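Local atomic coordinates of synaptic vesicle glycoprotein 2C (PDB entry 4JRA), a protein that is a synaptic vesicle membrane glycoprotein, probably acting in regulated neurotransmitter release, whose luminal beta-helix domain is a receptor for botulinum neurotoxin A. Residues D[107-110]-D[111-115]. Residues are numbered along the deposited sequence; the frame is centred on the assembly and turned at random.
Sequences TDFE and PYKFI
The carbonyl oxygen of E110 takes the backbone N-H of K113, with K113 N 3.1 Å from E110 O and an N-H...O angle of 156°. This bond between residues three apart closes a type I beta-turn with P111 and Y112 at its corners, and a weak one from F114 N to P111 O follows it. The same E110 oxygen lies at the edge of the F114 ring, 3.4 Å from F114 CD1. That ring, with CG anti to its carbonyl carbon, reaches back toward F109 and presents its edge to the F109 face in a T-shaped pair, centroids 5.5 Å apart and planes at 85°. F114 CE1 also packs on F109 CB at 3.7 Å. F84 meets the F109 ring, and F94 and F119 meet the F114 ring, extending this aromatic packing into the interior of the right-handed quadrilateral beta-helix.

The K113 side chain runs extended back along the chain past the backbone of E110 and F109, its CD 3.7 Å from E110 N, then bends at the last torsion (chi4 -59°) to place NZ 2.7 Å from Y112 OH in a hydrogen bond. K113 CG sits over the centre of the Y112 ring, and E110 CD lies in plane at the ring edge, 3.4 Å from Y112 CE1, its carboxylate turned steeply against the ring. D108 directs its carboxylate elsewhere, OD2 accepting from the backbone N of S89.

Backbone pairing of K113 and I115 with F94 docks the chain after the turn on the neighbouring coil. The carboxylates of D108 and E110 remain beyond contact with K113 NZ, so their charges probably stabilise the ammonium only at a distance, while the tyrosine hydroxyl bonds it directly. The turn thus has a polar side, of Y112 OH, K113 NZ and the E110 carboxylate, and an aromatic side of F109 and F114 facing the other phenylalanines.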
loop_
_atom_site.group_PDB
_atom_site.type_symbol
_atom_site.label_atom_id
_atom_site.label_comp_id
_atom_site.label_asym_id
_atom_site.label_seq_id
_atom_site.Cartn_x
_atom_site.Cartn_y
_atom_site.Cartn_z
ATOM N N THR D 107 2.007 26.698 4.359
ATOM C CA THR D 107 1.295 27.451 5.377
ATOM C C THR D 107 2.321 27.815 6.430
ATOM O O THR D 107 3.409 27.261 6.431
ATOM C CB THR D 107 0.238 26.574 6.037
ATOM O OG1 THR D 107 0.891 25.455 6.642
ATOM C CG2 THR D 107 -0.764 26.049 5.019
ATOM N N ASP D 108 1.982 28.719 7.338
ATOM C CA ASP D 108 2.888 29.080 8.425
ATOM C C ASP D 108 2.395 28.453 9.720
ATOM O O ASP D 108 2.772 28.873 10.814
ATOM C CB ASP D 108 2.914 30.592 8.581
ATOM C CG ASP D 108 1.565 31.151 8.921
ATOM O OD1 ASP D 108 0.557 30.491 8.612
ATOM O OD2 ASP D 108 1.501 32.247 9.507
ATOM N N PHE D 109 1.543 27.442 9.591
ATOM C CA PHE D 109 0.840 26.863 10.733
ATOM C C PHE D 109 1.756 26.099 11.679
ATOM O O PHE D 109 2.605 25.309 11.259
ATOM C CB PHE D 109 -0.288 25.942 10.248
ATOM C CG PHE D 109 -1.435 26.667 9.582
ATOM C CD1 PHE D 109 -1.705 27.983 9.867
ATOM C CD2 PHE D 109 -2.242 26.022 8.665
ATOM C CE1 PHE D 109 -2.751 28.637 9.254
ATOM C CE2 PHE D 109 -3.292 26.685 8.047
ATOM C CZ PHE D 109 -3.544 27.987 8.346
ATOM N N GLU D 110 1.558 26.349 12.965
ATOM C CA GLU D 110 2.340 25.722 14.011
ATOM C C GLU D 110 1.417 25.010 14.984
ATOM O O GLU D 110 0.209 25.274 14.996
ATOM C CB GLU D 110 3.138 26.789 14.754
ATOM C CG GLU D 110 4.376 27.249 14.018
ATOM C CD GLU D 110 5.287 28.085 14.891
ATOM O OE1 GLU D 110 5.649 29.200 14.464
ATOM O OE2 GLU D 110 5.634 27.630 16.005
ATOM N N PRO D 111 1.981 24.102 15.802
ATOM C CA PRO D 111 1.229 23.384 16.839
ATOM C C PRO D 111 0.382 24.279 17.726
ATOM O O PRO D 111 -0.749 23.925 18.038
ATOM C CB PRO D 111 2.337 22.740 17.692
ATOM C CG PRO D 111 3.652 23.365 17.207
ATOM C CD PRO D 111 3.388 23.663 15.779
ATOM N N TYR D 112 0.926 25.425 18.119
ATOM C CA TYR D 112 0.286 26.276 19.116
ATOM C C TYR D 112 -0.940 27.024 18.563
ATOM O O TYR D 112 -1.579 27.796 19.276
ATOM C CB TYR D 112 1.307 27.278 19.668
ATOM C CG TYR D 112 1.591 28.424 18.724
ATOM C CD1 TYR D 112 2.494 28.288 17.684
ATOM C CD2 TYR D 112 0.940 29.639 18.861
ATOM C CE1 TYR D 112 2.742 29.328 16.815
ATOM C CE2 TYR D 112 1.184 30.682 17.994
ATOM C CZ TYR D 112 2.085 30.516 16.975
ATOM O OH TYR D 112 2.329 31.562 16.114
ATOM N N LYS D 113 -1.268 26.787 17.297
ATOM C CA LYS D 113 -2.386 27.475 16.664
ATOM C C LYS D 113 -3.664 26.648 16.731
ATOM O O LYS D 113 -4.758 27.193 16.845
ATOM C CB LYS D 113 -2.038 27.821 15.214
ATOM C CG LYS D 113 -0.975 28.908 15.109
ATOM C CD LYS D 113 -0.628 29.249 13.682
ATOM C CE LYS D 113 0.550 30.206 13.615
ATOM N NZ LYS D 113 0.266 31.473 14.350
ATOM N N PHE D 114 -3.521 25.330 16.663
ATOM C CA PHE D 114 -4.657 24.424 16.737
ATOM C C PHE D 114 -4.763 23.919 18.162
ATOM O O PHE D 114 -3.890 23.189 18.616
ATOM C CB PHE D 114 -4.458 23.241 15.792
ATOM C CG PHE D 114 -4.148 23.628 14.381
ATOM C CD1 PHE D 114 -2.921 24.185 14.050
ATOM C CD2 PHE D 114 -5.052 23.394 13.373
ATOM C CE1 PHE D 114 -2.626 24.534 12.743
ATOM C CE2 PHE D 114 -4.756 23.745 12.059
ATOM C CZ PHE D 114 -3.544 24.311 11.750
ATOM N N ILE D 115 -5.819 24.304 18.869
ATOM C CA ILE D 115 -5.962 23.943 20.282
ATOM C C ILE D 115 -7.088 22.914 20.512
ATOM O O ILE D 115 -8.200 23.068 20.004
ATOM C CB ILE D 115 -6.158 25.206 21.142
ATOM C CG1 ILE D 115 -4.937 26.126 21.012
ATOM C CG2 ILE D 115 -6.358 24.848 22.600
ATOM C CD1 ILE D 115 -3.609 25.506 21.518
#